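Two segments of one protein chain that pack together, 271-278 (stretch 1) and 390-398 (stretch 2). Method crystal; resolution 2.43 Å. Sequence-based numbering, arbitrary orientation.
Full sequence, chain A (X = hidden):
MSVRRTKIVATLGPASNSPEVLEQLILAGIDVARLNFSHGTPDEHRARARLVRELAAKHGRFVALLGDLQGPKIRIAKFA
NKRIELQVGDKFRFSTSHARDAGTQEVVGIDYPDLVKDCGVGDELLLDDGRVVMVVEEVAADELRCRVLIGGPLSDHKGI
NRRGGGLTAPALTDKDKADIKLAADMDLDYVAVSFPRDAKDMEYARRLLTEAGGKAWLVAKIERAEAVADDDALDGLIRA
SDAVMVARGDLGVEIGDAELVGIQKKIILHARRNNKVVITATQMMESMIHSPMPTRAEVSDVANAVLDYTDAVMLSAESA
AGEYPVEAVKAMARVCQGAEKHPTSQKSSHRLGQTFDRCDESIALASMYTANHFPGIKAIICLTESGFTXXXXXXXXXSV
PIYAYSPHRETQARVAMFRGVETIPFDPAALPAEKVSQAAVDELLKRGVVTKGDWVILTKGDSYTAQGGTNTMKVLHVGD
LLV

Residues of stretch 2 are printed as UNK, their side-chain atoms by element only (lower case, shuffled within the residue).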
# COMPACT_ATOMS: atom_id res chain seq x y z
N ALA A 271 -20.51 8.76 -5.88
CA ALA A 271 -20.78 9.89 -6.77
C ALA A 271 -19.52 10.30 -7.52
O ALA A 271 -19.52 10.38 -8.76
CB ALA A 271 -21.36 11.06 -6.01
N ARG A 272 -18.44 10.53 -6.78
CA ARG A 272 -17.19 10.96 -7.40
C ARG A 272 -16.67 9.91 -8.39
O ARG A 272 -16.20 10.24 -9.47
CB ARG A 272 -16.14 11.29 -6.35
CG ARG A 272 -16.48 12.47 -5.48
CD ARG A 272 -15.54 12.66 -4.30
NE ARG A 272 -14.19 12.86 -4.74
CZ ARG A 272 -13.12 12.12 -4.40
NH1 ARG A 272 -13.22 11.13 -3.51
NH2 ARG A 272 -11.94 12.41 -4.94
N ARG A 273 -16.77 8.64 -8.03
CA ARG A 273 -16.30 7.58 -8.92
C ARG A 273 -17.05 7.56 -10.24
O ARG A 273 -16.44 7.30 -11.28
CB ARG A 273 -16.45 6.22 -8.29
CG ARG A 273 -15.43 5.98 -7.26
CD ARG A 273 -15.54 4.55 -6.84
NE ARG A 273 -14.49 4.33 -5.87
CZ ARG A 273 -14.46 3.35 -4.99
NH1 ARG A 273 -15.46 2.46 -4.91
NH2 ARG A 273 -13.44 3.32 -4.13
N ASN A 274 -18.34 7.87 -10.20
CA ASN A 274 -19.14 7.96 -11.42
C ASN A 274 -19.13 9.37 -12.04
O ASN A 274 -19.98 9.67 -12.86
CB ASN A 274 -20.57 7.51 -11.15
CG ASN A 274 -20.66 6.06 -10.84
OD1 ASN A 274 -20.67 5.24 -11.76
ND2 ASN A 274 -20.73 5.72 -9.56
N ASN A 275 -18.19 10.21 -11.64
CA ASN A 275 -18.02 11.54 -12.23
C ASN A 275 -19.24 12.44 -12.09
O ASN A 275 -19.59 13.15 -13.00
CB ASN A 275 -17.56 11.41 -13.69
CG ASN A 275 -16.23 10.69 -13.82
OD1 ASN A 275 -15.31 10.95 -13.06
ND2 ASN A 275 -16.11 9.83 -14.80
N LYS A 276 -19.85 12.40 -10.91
CA LYS A 276 -20.97 13.27 -10.56
C LYS A 276 -20.60 14.20 -9.43
O LYS A 276 -19.68 13.93 -8.67
CB LYS A 276 -22.18 12.45 -10.16
CG LYS A 276 -22.50 11.33 -11.12
CD LYS A 276 -22.69 11.82 -12.55
CE LYS A 276 -23.27 10.72 -13.40
NZ LYS A 276 -23.46 11.25 -14.77
N VAL A 277 -21.37 15.27 -9.32
CA VAL A 277 -21.21 16.26 -8.24
C VAL A 277 -22.00 15.79 -7.04
O VAL A 277 -23.04 15.14 -7.19
CB VAL A 277 -21.74 17.63 -8.72
CG1 VAL A 277 -21.50 18.70 -7.68
CG2 VAL A 277 -21.06 18.03 -10.01
N VAL A 278 -21.54 16.11 -5.84
CA VAL A 278 -22.26 15.70 -4.63
C VAL A 278 -22.36 16.81 -3.60
O VAL A 278 -21.38 17.49 -3.33
CB VAL A 278 -21.66 14.40 -4.03
CG1 VAL A 278 -20.19 14.57 -3.67
CG2 VAL A 278 -22.45 13.96 -2.81
N UNK A 390 -13.80 20.26 -16.79
CA UNK A 390 -13.45 20.58 -15.39
C UNK A 390 -14.29 19.79 -14.36
O UNK A 390 -13.87 19.66 -13.22
c UNK A 390 -14.72 22.36 -16.30
c UNK A 390 -13.68 22.09 -15.28
c UNK A 390 -14.44 21.41 -17.45
N UNK A 391 -15.43 19.24 -14.75
CA UNK A 391 -16.10 18.29 -13.89
C UNK A 391 -15.20 17.10 -13.58
O UNK A 391 -15.05 16.73 -12.42
c UNK A 391 -17.40 17.80 -14.54
c UNK A 391 -18.61 17.10 -12.46
c UNK A 391 -19.29 16.17 -14.61
c UNK A 391 -18.13 16.66 -13.81
N UNK A 392 -14.57 16.53 -14.60
CA UNK A 392 -13.69 15.38 -14.43
C UNK A 392 -12.46 15.80 -13.63
O UNK A 392 -12.08 15.14 -12.67
c UNK A 392 -14.50 14.40 -16.61
c UNK A 392 -15.49 13.48 -15.96
c UNK A 392 -12.38 13.57 -15.55
c UNK A 392 -13.28 14.78 -15.76
N UNK A 393 -11.85 16.92 -13.99
CA UNK A 393 -10.68 17.37 -13.24
C UNK A 393 -10.97 17.42 -11.74
O UNK A 393 -10.16 16.97 -10.93
c UNK A 393 -10.19 18.73 -13.72
s UNK A 393 -9.10 20.40 -15.57
c UNK A 393 -8.43 20.11 -17.20
c UNK A 393 -9.68 18.75 -15.16
N UNK A 394 -12.14 17.93 -11.38
CA UNK A 394 -12.45 18.20 -9.99
C UNK A 394 -12.88 16.97 -9.19
O UNK A 394 -13.04 17.05 -7.98
c UNK A 394 -13.50 19.31 -9.90
o UNK A 394 -14.69 18.92 -10.55
N UNK A 395 -13.04 15.82 -9.86
CA UNK A 395 -13.19 14.55 -9.15
C UNK A 395 -11.90 14.07 -8.48
O UNK A 395 -11.94 13.18 -7.68
n UNK A 395 -16.43 17.50 -8.67
n UNK A 395 -15.97 15.57 -9.78
c UNK A 395 -14.92 13.66 -10.88
c UNK A 395 -16.09 14.14 -10.06
c UNK A 395 -13.66 13.43 -10.07
c UNK A 395 -16.66 16.20 -8.85
n UNK A 395 -17.53 15.55 -8.08
N UNK A 396 -10.76 14.66 -8.81
CA UNK A 396 -9.48 14.20 -8.30
C UNK A 396 -9.04 15.11 -7.18
O UNK A 396 -9.07 16.33 -7.31
c UNK A 396 -8.43 14.22 -9.44
c UNK A 396 -8.87 13.34 -10.59
c UNK A 396 -9.14 11.91 -10.19
c UNK A 396 -7.08 13.78 -8.95
N UNK A 397 -8.60 14.52 -6.08
CA UNK A 397 -8.16 15.32 -4.95
C UNK A 397 -6.98 16.16 -5.38
O UNK A 397 -6.05 15.64 -5.98
n UNK A 397 -8.99 12.92 -0.72
n UNK A 397 -10.73 11.46 -1.15
n UNK A 397 -10.59 12.56 0.84
c UNK A 397 -10.10 12.31 -0.35
c UNK A 397 -8.90 13.80 -3.03
c UNK A 397 -8.36 12.76 -2.04
c UNK A 397 -7.75 14.46 -3.77
N UNK A 398 -7.04 17.45 -5.08
CA UNK A 398 -5.95 18.36 -5.36
C UNK A 398 -6.17 19.66 -4.62
O UNK A 398 -7.26 19.92 -4.13
o UNK A 398 -4.93 19.64 -7.19
c UNK A 398 -5.91 18.65 -6.87
O HOH W 1 -14.17 15.44 -5.85
O HOH W 2 -8.80 11.48 -5.61
O HOH W 3 -10.13 10.11 -3.27

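Position 390 carries three side-chain carbons, the last of which closes a ring onto the backbone N. That closure identifies Pro390. It lies out of reach of stretch 1 and sits in the helix with its O free to accept from the backbone N of position 394, as helical spacing requires.

Position 391 has four carbons forked at the second, and its CA-to-CB bond points toward stretch 1. Its two branch tips touch Val277 and Asn275. This is Leu391: CD1 of Leu391 lies 3.6 Å from CG2 of Val277, and its CD2 3.4 Å from O of Asn275. A flexible apolar side chain suits this buried place.

Position 392 also has four carbons, but the fork comes at the first and one arm, two carbons long, meets Asn275, which defines Ile392. Its CA-to-CB bond runs sideways, yet the end of the longer arm comes nearer, so that CD1 of Ile392 rests 3.6 Å from CG of Asn275. The contact places an apolar tip against an amide whose OD1 is hydrogen-bonded elsewhere in the structure.

Position 393 bears two carbons, a sulfur and a terminal carbon in an unbranched chain, the signature of Met393. It makes no contact with stretch 1; an unbranched apolar chain fits its buried place.

At position 394 one carbon carries one oxygen, out of reach of stretch 1, giving Ser394. Its small hydroxyl can sit close to the main chain: OG of Ser394 lies 2.9 Å from O of Pro390 and 2.9 Å from O of Leu391. The OG also accepts from the side chain of position 395.

Position 395 shows three carbons, a nitrogen, and a carbon bearing two more nitrogens. A terminal nitrogen nears O of Lys276, and a chain carbon meets OD1 of Asn275. The guanidinium makes it Arg395. With chi1 and chi2 both m, NE of Arg395 donates to O of Leu391 (3.0 Å), while its NH2 donates to OG of Ser394 (2.9 Å). NH1 of Arg395 reaches O of Lys276 at 2.8 Å in a weak hydrogen bond, and CG of Arg395 lies 3.5 Å from OD1 of Asn275. A guanidinium suits this buried site because its several donors can serve separate acceptors.

Position 396 repeats the four-carbon pattern forked at the first carbon, with one two-carbon arm. Apolar Ile396 is buried, its CA-to-CB bond directed away from stretch 1.

Position 397 has another guanidinium after three carbons, and it nears Arg272: Arg397. NH1 of Arg397 approaches NH1 of Arg272 to 3.4 Å. Both are donors of like charge and cannot bond to each other; water 3 accepts from both.

Position 398 has one carbon and one oxygen, beyond reach of stretch 1. Ser398 uses its OG to hydrogen-bond a residue just outside the stretches.

The contact works through reciprocal use of arginines and main-chain carbonyls. NH2 of Arg272 donates weakly to O of Arg395 (2.8 Å), while Arg395 sends its own guanidinium to the carbonyl of Lys276. Neither angle is favourable, and alongside these bonds stand waters around Arg272, with water 1 bridging its NE to O of Ser394, and packing of Leu391 and Ile392 against Val277 and Asn275. Arg395 has the largest covered area, 121 Å², and links the chain around Leu391 and Ser394, through NE and NH2, to the carbonyl of Lys276, just before the strand of stretch 1.

Stretch 2, residues 390-398: PLIMSRIRS
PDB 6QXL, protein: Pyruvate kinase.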